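Local coordinates for protein-glutamine gamma-glutamyltransferase (Pseudomonas aeruginosa PAO1, PDB 6G49) that cross-links proteins in vitro as a transglutaminase, joining glutamine to lysine side chains, and is critical for the viability of the bacterium, at residues L49-E54 with T220-A225; V59-A64 with E69-R74; W86-Q91 with H141-Q146; Q202-A207 with R255-P260. All coordinates share one frame; numbering follows the deposited sequence.

Contact 4 is a buried, wholly apolar meeting of helix 201-214 with the end of helix 243-256. Contact 2 is also buried and apolar, but it joins strands of two different sheets around a tryptophan. Contact 3 is only partly buried and polar, built from glutamine amides, a histidine and a water. Contact 1 lies partly at the surface and pairs a leucine with a glycine beside two positive side chains. Contacts 2 and 3 reach the same antiparallel sheet and touch through Arg-74 and His-141. Contacts 3 and 4 touch through Trp-86 and Arg-255. Contact 1 touches none of the others; its nearest atoms are about 11 Å from those of contact 2.

Contact 1. Residues L49-E54 with T220-A225; sequences LGRSAE and TLKPPA
Leu-221 lays one methyl group on the backbone of Gly-50. CD2 of Leu-221 is 3.6 Å from CA of Gly-50, and CD1 of Leu-221 is 3.9 Å from the carbonyl O of Gly-50. The glycine has no side chain on the face where the methyl rests, so the fork of the leucine sits directly on main-chain atoms. Arg-51 reaches across beside it. Its chain bends at chi3 (-58°), and this brings NH1 of Arg-51 to 3.0 Å from the carbonyl O of Leu-221, which lies at the edge of the guanidinium and in its plane. Lys-222 crosses the arginine chain at about a right angle. NZ of Lys-222 is 3.6 Å from CD of Arg-51 and 4.0 Å from NE of Arg-51. Two like charges are thus close, and solvent around these exposed chains probably screens them.

Local turns position both loops. N of Ser-52 bonds to the carbonyl O of Leu-49 at 2.9 Å. OG of Ser-52 accepts from N of Glu-54, and OG1 of Thr-220 accepts from N of Lys-222 at 3.0 Å; each is an ST turn. The contact borders the presumed active site: the Leu-221 side chain is about 8 Å from that of Cys-243, the nucleophile by similarity. Phe-242, just before this cysteine, also packs on Leu-221. The contact joins the end of helix 45-50 to the loop between strand 218-219 and helix 230-238, while Thr-220 pairs with Gly-241 of strand 240-241.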
# COMPACT_ATOMS: atom_id res chain seq x y z
N LEU A 49 -0.05 -2.43 -14.81
CA LEU A 49 -0.18 -0.97 -14.73
C LEU A 49 1.16 -0.24 -14.89
O LEU A 49 1.19 0.92 -15.36
CB LEU A 49 -0.83 -0.50 -13.40
CG LEU A 49 -2.32 -0.81 -13.21
CD1 LEU A 49 -2.77 -0.42 -11.78
CD2 LEU A 49 -3.22 -0.09 -14.23
N GLY A 50 2.24 -0.87 -14.47
CA GLY A 50 3.57 -0.35 -14.62
C GLY A 50 3.91 -0.07 -16.08
O GLY A 50 4.90 0.64 -16.34
N ARG A 51 3.15 -0.73 -16.97
CA ARG A 51 3.33 -0.67 -18.42
C ARG A 51 2.37 0.33 -19.06
O ARG A 51 2.39 0.51 -20.30
CB ARG A 51 3.25 -2.10 -18.99
CG ARG A 51 4.41 -2.97 -18.49
CD ARG A 51 4.62 -4.29 -19.22
NE ARG A 51 3.43 -5.12 -19.15
CZ ARG A 51 3.20 -6.08 -18.24
NH1 ARG A 51 4.09 -6.38 -17.31
NH2 ARG A 51 2.05 -6.74 -18.26
N SER A 52 1.50 1.01 -18.29
CA SER A 52 0.54 2.00 -18.81
C SER A 52 1.01 3.41 -18.47
O SER A 52 1.38 3.71 -17.31
CB SER A 52 -0.87 1.82 -18.25
OG SER A 52 -1.73 2.87 -18.67
N ALA A 53 0.98 4.31 -19.48
CA ALA A 53 1.27 5.73 -19.27
C ALA A 53 0.00 6.57 -19.24
O ALA A 53 0.06 7.82 -19.42
CB ALA A 53 2.25 6.24 -20.32
N GLU A 54 -1.18 5.98 -19.01
CA GLU A 54 -2.33 6.75 -18.88
C GLU A 54 -2.25 7.57 -17.60
O GLU A 54 -1.71 7.15 -16.59
CB GLU A 54 -3.58 5.88 -18.92
CG GLU A 54 -3.72 5.29 -20.31
CD GLU A 54 -5.05 4.66 -20.59
OE1 GLU A 54 -5.66 5.04 -21.61
OE2 GLU A 54 -5.46 3.86 -19.78
N THR A 220 11.34 -5.95 -11.06
CA THR A 220 11.16 -6.00 -12.53
C THR A 220 9.65 -5.90 -12.87
O THR A 220 8.80 -6.45 -12.18
CB THR A 220 11.80 -7.28 -13.09
OG1 THR A 220 11.52 -7.39 -14.48
CG2 THR A 220 11.30 -8.55 -12.44
N LEU A 221 9.39 -5.32 -14.04
CA LEU A 221 8.08 -5.25 -14.62
C LEU A 221 7.74 -6.54 -15.35
O LEU A 221 6.63 -6.65 -15.81
CB LEU A 221 8.05 -4.06 -15.57
CG LEU A 221 7.86 -2.71 -14.90
CD1 LEU A 221 8.14 -1.55 -15.84
CD2 LEU A 221 6.43 -2.59 -14.37
N LYS A 222 8.69 -7.49 -15.46
CA LYS A 222 8.47 -8.75 -16.11
C LYS A 222 8.93 -9.85 -15.20
O LYS A 222 9.86 -10.58 -15.48
CB LYS A 222 9.14 -8.76 -17.49
CG LYS A 222 8.41 -7.91 -18.54
CD LYS A 222 8.49 -8.45 -19.96
CE LYS A 222 7.20 -8.30 -20.74
NZ LYS A 222 6.62 -6.93 -20.62
N PRO A 223 8.26 -10.01 -14.03
CA PRO A 223 8.61 -11.07 -13.12
C PRO A 223 8.33 -12.45 -13.67
O PRO A 223 7.36 -12.68 -14.38
CB PRO A 223 7.69 -10.87 -11.91
CG PRO A 223 6.59 -9.95 -12.39
CD PRO A 223 7.07 -9.24 -13.63
N PRO A 224 9.17 -13.42 -13.29
CA PRO A 224 8.94 -14.81 -13.65
C PRO A 224 7.66 -15.35 -13.00
O PRO A 224 7.24 -14.93 -11.91
CB PRO A 224 10.16 -15.58 -13.13
CG PRO A 224 11.04 -14.56 -12.42
CD PRO A 224 10.39 -13.21 -12.51
N ALA A 225 7.01 -16.26 -13.72
CA ALA A 225 5.83 -16.96 -13.25
C ALA A 225 6.19 -17.82 -12.03
O ALA A 225 7.34 -18.32 -11.82
CB ALA A 225 5.27 -17.79 -14.38

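Contact 2. Residues V59-A64 with E69-R74; sequences VRFEGA and EQLYWR. With PO4 (phosphate ion), chain H.
NE1 of Trp-73 is hydrogen-bonded to the carbonyl O of Gly-269, and this bond helps hold the indole whose far end meets Val-59 and Phe-61. The contact lies between two antiparallel sheets. Val-59 and Phe-61 belong to strand 55-61 of one sheet, and Trp-73 to strand 72-81 of the other. The side chains come from opposite directions and meet in the layer between them.

Val-59 sets CG2 over one face of the indole in a CH-pi contact, 4.3 Å from the centroid of the Trp-73 six-membered ring and 27° off its normal. CG1 of Val-59 is also 3.9 Å from CH2 of Trp-73, so both branches of the valine press on the same corner. The opposite indole face is met by main chain: the carbonyl C of Leu-71 sits 4.0 Å from the plane of the Trp-73 ring, nearer its border than its centre. Leu-71 is the centre of an inverse gamma turn, which carries its backbone past the ring just before the strand starts. Phe-61 meets the indole rim, with CE1 near the indole plane and CZ 3.8 Å from CH2 of Trp-73. With CG of Phe-61 anti to its carbonyl carbon (chi1 -81°), the ring is carried from the strand toward the indole.

Val-281 of strand 278-282 and an edge-to-face Phe-57 also pack on Trp-73. The preceding residue, Tyr-72, bonds through OH to Asp-303, an active-site residue by similarity. On the leucine side, CZ of Phe-61 touches CD2 of Leu-71 at 4.3 Å.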
# COMPACT_ATOMS: atom_id res chain seq x y z
N VAL A 59 -2.05 16.74 -8.99
CA VAL A 59 -2.08 17.26 -7.62
C VAL A 59 -1.35 18.60 -7.59
O VAL A 59 -0.25 18.72 -8.08
CB VAL A 59 -1.43 16.30 -6.60
CG1 VAL A 59 -1.56 16.84 -5.18
CG2 VAL A 59 -2.00 14.94 -6.65
N ARG A 60 -1.94 19.53 -6.85
CA ARG A 60 -1.33 20.84 -6.61
C ARG A 60 -1.31 21.06 -5.08
O ARG A 60 -2.35 21.05 -4.46
CB ARG A 60 -2.12 21.94 -7.31
CG ARG A 60 -1.32 23.18 -7.64
CD ARG A 60 -2.07 24.09 -8.60
NE ARG A 60 -1.61 24.03 -9.98
CZ ARG A 60 -2.41 23.95 -11.04
NH1 ARG A 60 -3.71 23.88 -10.88
NH2 ARG A 60 -1.91 23.92 -12.26
N PHE A 61 -0.13 21.27 -4.50
CA PHE A 61 0.00 21.49 -3.08
C PHE A 61 -0.13 22.99 -2.75
O PHE A 61 0.29 23.82 -3.58
CB PHE A 61 1.37 20.98 -2.62
CG PHE A 61 1.39 19.48 -2.41
CD1 PHE A 61 1.71 18.61 -3.43
CD2 PHE A 61 1.05 18.98 -1.17
CE1 PHE A 61 1.70 17.23 -3.20
CE2 PHE A 61 1.07 17.61 -0.92
CZ PHE A 61 1.41 16.76 -1.95
N GLU A 62 -0.69 23.31 -1.57
CA GLU A 62 -0.73 24.73 -1.11
C GLU A 62 0.70 25.27 -0.92
O GLU A 62 0.98 26.41 -1.33
CB GLU A 62 -1.58 24.83 0.13
CG GLU A 62 -3.05 24.70 -0.16
CD GLU A 62 -3.98 25.23 0.92
OE1 GLU A 62 -3.46 25.78 1.90
OE2 GLU A 62 -5.22 25.06 0.77
N GLY A 63 1.57 24.49 -0.29
CA GLY A 63 2.98 24.89 -0.08
C GLY A 63 3.95 24.14 -0.97
O GLY A 63 3.61 23.80 -2.11
N ALA A 64 5.12 23.82 -0.40
CA ALA A 64 6.20 23.16 -1.11
C ALA A 64 5.79 21.69 -1.33
O ALA A 64 5.02 21.12 -0.54
CB ALA A 64 7.49 23.26 -0.34
N GLU A 69 9.79 10.66 -1.31
CA GLU A 69 9.76 9.49 -0.44
C GLU A 69 8.49 9.49 0.39
O GLU A 69 8.16 8.49 0.93
CB GLU A 69 10.95 9.50 0.54
CG GLU A 69 12.25 9.81 -0.17
CD GLU A 69 12.58 11.29 -0.29
OE1 GLU A 69 12.48 11.81 -1.41
OE2 GLU A 69 12.90 11.92 0.75
N GLN A 70 7.83 10.65 0.51
CA GLN A 70 6.64 10.76 1.28
C GLN A 70 5.37 10.63 0.41
O GLN A 70 4.30 10.70 0.98
CB GLN A 70 6.60 12.14 1.94
CG GLN A 70 7.65 12.23 3.05
CD GLN A 70 7.79 13.59 3.70
OE1 GLN A 70 6.87 14.42 3.71
NE2 GLN A 70 8.96 13.82 4.26
N LEU A 71 5.50 10.56 -0.93
CA LEU A 71 4.36 10.65 -1.81
C LEU A 71 3.76 9.25 -2.03
O LEU A 71 3.80 8.66 -3.11
CB LEU A 71 4.78 11.28 -3.12
CG LEU A 71 5.28 12.71 -2.99
CD1 LEU A 71 5.61 13.23 -4.35
CD2 LEU A 71 4.25 13.60 -2.31
N TYR A 72 3.24 8.71 -0.94
CA TYR A 72 2.46 7.47 -0.95
C TYR A 72 0.98 7.80 -0.97
O TYR A 72 0.37 8.13 0.04
CB TYR A 72 2.81 6.59 0.27
CG TYR A 72 4.13 5.89 0.10
CD1 TYR A 72 5.32 6.53 0.36
CD2 TYR A 72 4.19 4.55 -0.24
CE1 TYR A 72 6.52 5.89 0.19
CE2 TYR A 72 5.40 3.87 -0.38
CZ TYR A 72 6.58 4.56 -0.15
OH TYR A 72 7.75 3.88 -0.27
N TRP A 73 0.41 7.69 -2.16
CA TRP A 73 -0.98 7.97 -2.46
C TRP A 73 -1.85 6.74 -2.18
O TRP A 73 -1.91 5.86 -3.06
CB TRP A 73 -1.19 8.49 -3.88
CG TRP A 73 -0.27 9.59 -4.28
CD1 TRP A 73 0.86 9.47 -5.02
CD2 TRP A 73 -0.37 10.99 -3.93
NE1 TRP A 73 1.48 10.70 -5.14
CE2 TRP A 73 0.74 11.63 -4.49
CE3 TRP A 73 -1.30 11.72 -3.19
CZ2 TRP A 73 0.96 13.00 -4.33
CZ3 TRP A 73 -1.08 13.07 -3.03
CH2 TRP A 73 0.01 13.67 -3.62
N ARG A 74 -2.43 6.64 -0.99
CA ARG A 74 -3.29 5.49 -0.65
C ARG A 74 -4.56 5.56 -1.49
O ARG A 74 -5.20 6.61 -1.63
CB ARG A 74 -3.71 5.40 0.82
CG ARG A 74 -4.58 4.19 1.16
CD ARG A 74 -4.97 4.09 2.65
NE ARG A 74 -3.84 4.12 3.55
CZ ARG A 74 -3.63 3.25 4.53
NH1 ARG A 74 -4.60 2.39 4.84
NH2 ARG A 74 -2.46 3.23 5.15
P PO4 H . -3.03 23.65 -15.92
O1 PO4 H . -3.10 23.92 -14.38
O2 PO4 H . -1.64 23.40 -16.48
O3 PO4 H . -3.96 22.54 -16.41
O4 PO4 H . -3.47 24.83 -16.79

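Contact 3. Residues W86-Q91 with H141-Q146; sequences WAQAPQ and HLQRRQ. With PO4 (phosphate ion), chain F.
The imidazole of His-141 meets Gln-91 at its edge, where CE1 of His-141 is 4.0 Å from CG of Gln-91. The amide of Gln-91 is turned perpendicular to the ring. Gln-88 approaches obliquely, with its amide plane 47° from the ring plane and its NE2 3.7 Å from NE2 of His-141. Trp-120 is another ring neighbour of the histidine, and Gln-88 and Gln-143 touch it too. The contact spans part of an antiparallel sheet: strand 86-87 pairs with strand 72-81, strand 142-144 with strand 120-124, and these two partners pair with each other.

The histidine is held at both nitrogens. NE2 of His-141 donates to OE1 of Gln-143 at 2.7 Å, nearly straight (164°). The acceptor lies at the ring edge, and the donor falls on a lone pair in the carbonyl plane. ND1 of His-141 bonds to Asp-139, and this carboxylate may favour a protonated ring. Gln-143 can turn back to the histidine because its chain bends at chi2 (91°). The chain of Gln-88 instead runs out extended. Gln-91 is gripped through OE1 by Ser-138 and through NE2 by Glu-79.

Farther along the strand, Arg-144 holds a phosphate, probably from the crystallisation liquor, with NH2 2.9 Å from its O4. Between Gln-88 and Gln-143 the direct approach is loose, and a water bridges them. It donates to OE1 of Gln-88 at 2.7 Å and accepts from NE2 of Gln-143 at 3.0 Å.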
# COMPACT_ATOMS: atom_id res chain seq x y z
N TRP A 86 -4.71 -10.91 -3.36
CA TRP A 86 -5.10 -10.06 -2.28
C TRP A 86 -6.35 -9.27 -2.70
O TRP A 86 -6.49 -8.87 -3.90
CB TRP A 86 -3.96 -9.12 -1.90
CG TRP A 86 -2.82 -9.80 -1.22
CD1 TRP A 86 -1.74 -10.43 -1.77
CD2 TRP A 86 -2.69 -9.99 0.19
NE1 TRP A 86 -0.97 -11.00 -0.81
CE2 TRP A 86 -1.50 -10.73 0.42
CE3 TRP A 86 -3.46 -9.58 1.28
CZ2 TRP A 86 -1.05 -11.05 1.69
CZ3 TRP A 86 -3.01 -9.91 2.54
CH2 TRP A 86 -1.84 -10.65 2.75
N ALA A 87 -7.29 -9.10 -1.76
CA ALA A 87 -8.55 -8.46 -2.13
C ALA A 87 -9.12 -7.61 -1.00
O ALA A 87 -8.90 -7.87 0.19
CB ALA A 87 -9.61 -9.48 -2.54
N GLN A 88 -9.83 -6.59 -1.43
CA GLN A 88 -10.56 -5.69 -0.51
C GLN A 88 -11.65 -6.49 0.23
O GLN A 88 -12.35 -7.31 -0.40
CB GLN A 88 -11.25 -4.55 -1.30
CG GLN A 88 -11.96 -3.53 -0.47
CD GLN A 88 -12.55 -2.42 -1.33
OE1 GLN A 88 -13.27 -2.68 -2.30
NE2 GLN A 88 -12.12 -1.22 -0.99
N ALA A 89 -11.76 -6.17 1.51
CA ALA A 89 -12.88 -6.64 2.39
C ALA A 89 -13.89 -5.50 2.53
O ALA A 89 -13.57 -4.34 2.42
CB ALA A 89 -12.33 -7.09 3.69
N PRO A 90 -15.13 -5.79 2.93
CA PRO A 90 -16.04 -4.72 3.34
C PRO A 90 -15.54 -3.92 4.54
O PRO A 90 -14.93 -4.47 5.44
CB PRO A 90 -17.33 -5.46 3.67
CG PRO A 90 -17.19 -6.81 3.06
CD PRO A 90 -15.69 -7.14 3.00
N GLN A 91 -15.87 -2.61 4.61
CA GLN A 91 -15.38 -1.71 5.68
C GLN A 91 -16.58 -1.05 6.38
O GLN A 91 -17.71 -1.07 5.84
CB GLN A 91 -14.45 -0.61 5.13
CG GLN A 91 -13.24 -1.11 4.32
CD GLN A 91 -12.26 -1.91 5.17
OE1 GLN A 91 -12.07 -1.65 6.35
NE2 GLN A 91 -11.70 -2.95 4.58
N HIS A 141 -8.93 4.30 4.15
CA HIS A 141 -9.05 4.69 2.75
C HIS A 141 -10.37 5.45 2.57
O HIS A 141 -11.29 5.28 3.34
CB HIS A 141 -8.96 3.46 1.82
CG HIS A 141 -10.26 2.87 1.42
ND1 HIS A 141 -10.95 2.02 2.25
CD2 HIS A 141 -11.00 2.95 0.30
CE1 HIS A 141 -12.07 1.64 1.66
NE2 HIS A 141 -12.14 2.20 0.45
N LEU A 142 -10.40 6.27 1.52
CA LEU A 142 -11.54 7.11 1.20
C LEU A 142 -12.46 6.39 0.21
O LEU A 142 -12.07 6.08 -0.89
CB LEU A 142 -10.97 8.40 0.56
CG LEU A 142 -10.11 9.29 1.44
CD1 LEU A 142 -9.45 10.34 0.57
CD2 LEU A 142 -10.95 9.93 2.52
N GLN A 143 -13.70 6.12 0.64
CA GLN A 143 -14.68 5.42 -0.15
C GLN A 143 -15.76 6.44 -0.53
O GLN A 143 -16.41 7.02 0.37
CB GLN A 143 -15.29 4.24 0.62
CG GLN A 143 -16.26 3.38 -0.23
CD GLN A 143 -15.61 2.19 -0.96
OE1 GLN A 143 -14.39 1.93 -0.94
NE2 GLN A 143 -16.45 1.42 -1.66
N ARG A 144 -15.97 6.59 -1.82
CA ARG A 144 -17.02 7.43 -2.40
C ARG A 144 -18.30 6.58 -2.57
O ARG A 144 -18.23 5.38 -2.73
CB ARG A 144 -16.55 7.95 -3.75
CG ARG A 144 -17.36 9.11 -4.30
CD ARG A 144 -16.62 9.66 -5.51
NE ARG A 144 -17.33 10.78 -6.15
CZ ARG A 144 -18.01 10.70 -7.29
NH1 ARG A 144 -18.16 9.55 -7.92
NH2 ARG A 144 -18.50 11.79 -7.84
N ARG A 145 -19.46 7.25 -2.52
CA ARG A 145 -20.71 6.49 -2.60
C ARG A 145 -20.90 5.88 -4.00
O ARG A 145 -21.56 4.86 -4.12
CB ARG A 145 -21.90 7.33 -2.11
CG ARG A 145 -22.55 6.79 -0.84
CD ARG A 145 -21.66 6.65 0.39
NE ARG A 145 -20.89 5.39 0.50
CZ ARG A 145 -20.22 4.98 1.58
NH1 ARG A 145 -19.50 3.87 1.54
NH2 ARG A 145 -20.28 5.67 2.71
N GLN A 146 -20.33 6.48 -5.05
CA GLN A 146 -20.40 5.96 -6.38
C GLN A 146 -19.01 5.95 -6.98
O GLN A 146 -18.16 6.81 -6.66
CB GLN A 146 -21.29 6.86 -7.24
CG GLN A 146 -22.73 6.81 -6.77
CD GLN A 146 -23.57 7.54 -7.78
OE1 GLN A 146 -23.46 8.75 -7.92
NE2 GLN A 146 -24.36 6.78 -8.52
P PO4 F . -19.96 10.39 -11.04
O1 PO4 F . -20.71 9.20 -10.46
O2 PO4 F . -18.47 10.14 -11.23
O3 PO4 F . -20.39 10.70 -12.46
O4 PO4 F . -20.31 11.55 -10.10
O HOH W 1 -14.97 -0.68 -3.11

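Contact 4. Residues Q202-A207 with R255-P260; sequences QALVAA and RAAGIP
Helix 201-214 of the transglutaminase-like region sets Leu-204 against Ala-257 and Ile-259, at the point where helix 243-256 ends. CD1 of Leu-204 does most of the touching. It is 3.8 Å from CB of Ala-257 and 4.0 Å from CD1 of Ile-259. The end of the isoleucine also lies along the leucine stem, with CD1 of Ile-259 4.1 Å from CB of Leu-204. Leu-204 and Ile-259 run antiparallel and overlap side by side, so the Ile-259 methyl meets the flank of the leucine. CG of Leu-204 stands anti to the backbone N (chi1 -164°), which sends its methyl fork out from the helix. The isoleucine arm is extended (chi2 174°), and its CD1 reaches in under the fork.

The turn between Ala-257 and Ile-259 is a Schellman motif. Gly-258 takes positive phi (85°), and its N bonds back to the carbonyl O of Arg-255 at 3.0 Å. This reversal lets residues on both flanks of the glycine turn their side chains to the same leucine. Cys-243, the nucleophile by similarity, begins the same helix, so the contact lies at the opposite end from it.

Leu-254, one turn back, touches both Leu-204 and Ile-259, and Leu-194 of helix 185-197 closes on Leu-204 as well. Tyr-292 of strand 286-294 packs on Ile-259 and Val-205. A phosphate, probably from the crystallisation liquor, approaches the Leu-204 side chain to about 3 Å between nearest atoms.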
# COMPACT_ATOMS: atom_id res chain seq x y z
N GLN A 202 8.48 -4.70 15.85
CA GLN A 202 9.34 -3.79 15.10
C GLN A 202 10.66 -4.46 14.70
O GLN A 202 11.17 -4.30 13.59
CB GLN A 202 9.60 -2.50 15.86
CG GLN A 202 8.69 -1.39 15.36
CD GLN A 202 8.89 -0.09 16.08
OE1 GLN A 202 10.01 0.28 16.44
NE2 GLN A 202 7.79 0.61 16.29
N ALA A 203 11.21 -5.27 15.60
CA ALA A 203 12.37 -6.06 15.33
C ALA A 203 12.11 -7.14 14.29
O ALA A 203 13.03 -7.46 13.47
CB ALA A 203 12.85 -6.71 16.63
N LEU A 204 10.92 -7.78 14.32
CA LEU A 204 10.67 -8.81 13.35
C LEU A 204 10.57 -8.16 11.94
O LEU A 204 11.10 -8.70 10.95
CB LEU A 204 9.38 -9.53 13.75
CG LEU A 204 9.16 -10.87 13.08
CD1 LEU A 204 8.28 -11.78 13.91
CD2 LEU A 204 8.55 -10.73 11.67
N VAL A 205 9.81 -7.07 11.86
CA VAL A 205 9.65 -6.32 10.60
C VAL A 205 11.04 -5.95 10.07
O VAL A 205 11.35 -6.12 8.88
CB VAL A 205 8.78 -5.09 10.83
CG1 VAL A 205 8.91 -4.10 9.66
CG2 VAL A 205 7.34 -5.55 11.01
N ALA A 206 11.90 -5.41 10.94
CA ALA A 206 13.29 -5.05 10.48
C ALA A 206 14.06 -6.26 9.95
O ALA A 206 14.74 -6.15 8.94
CB ALA A 206 14.04 -4.36 11.61
N ALA A 207 13.93 -7.43 10.59
CA ALA A 207 14.64 -8.60 10.16
C ALA A 207 14.13 -9.05 8.78
O ALA A 207 14.92 -9.47 7.88
CB ALA A 207 14.51 -9.70 11.20
N ARG A 255 1.65 -11.95 8.93
CA ARG A 255 0.46 -12.55 9.45
C ARG A 255 0.79 -13.94 9.99
O ARG A 255 0.24 -14.35 11.07
CB ARG A 255 -0.59 -12.75 8.38
CG ARG A 255 -1.24 -11.46 7.92
CD ARG A 255 -2.44 -11.73 7.07
NE ARG A 255 -3.13 -10.47 6.70
CZ ARG A 255 -4.28 -10.35 6.11
NH1 ARG A 255 -4.97 -11.40 5.68
NH2 ARG A 255 -4.80 -9.11 5.98
N ALA A 256 1.65 -14.67 9.29
CA ALA A 256 2.03 -16.04 9.73
C ALA A 256 2.84 -15.97 11.02
O ALA A 256 2.85 -17.00 11.76
CB ALA A 256 2.72 -16.80 8.65
N ALA A 257 3.49 -14.87 11.32
CA ALA A 257 4.24 -14.64 12.55
C ALA A 257 3.35 -14.05 13.66
O ALA A 257 3.86 -13.66 14.69
CB ALA A 257 5.39 -13.71 12.32
N GLY A 258 2.06 -13.87 13.41
CA GLY A 258 1.12 -13.35 14.40
C GLY A 258 1.06 -11.84 14.51
O GLY A 258 0.54 -11.34 15.47
N ILE A 259 1.49 -11.11 13.45
CA ILE A 259 1.48 -9.65 13.40
C ILE A 259 0.38 -9.25 12.42
O ILE A 259 0.46 -9.63 11.25
CB ILE A 259 2.86 -9.07 12.97
CG1 ILE A 259 3.95 -9.47 13.96
CG2 ILE A 259 2.74 -7.55 12.83
CD1 ILE A 259 5.34 -9.09 13.60
N PRO A 260 -0.68 -8.52 12.85
CA PRO A 260 -1.72 -8.14 11.91
C PRO A 260 -1.10 -7.21 10.85
O PRO A 260 -0.31 -6.34 11.19
CB PRO A 260 -2.76 -7.42 12.77
CG PRO A 260 -2.44 -7.90 14.19
CD PRO A 260 -0.93 -7.99 14.22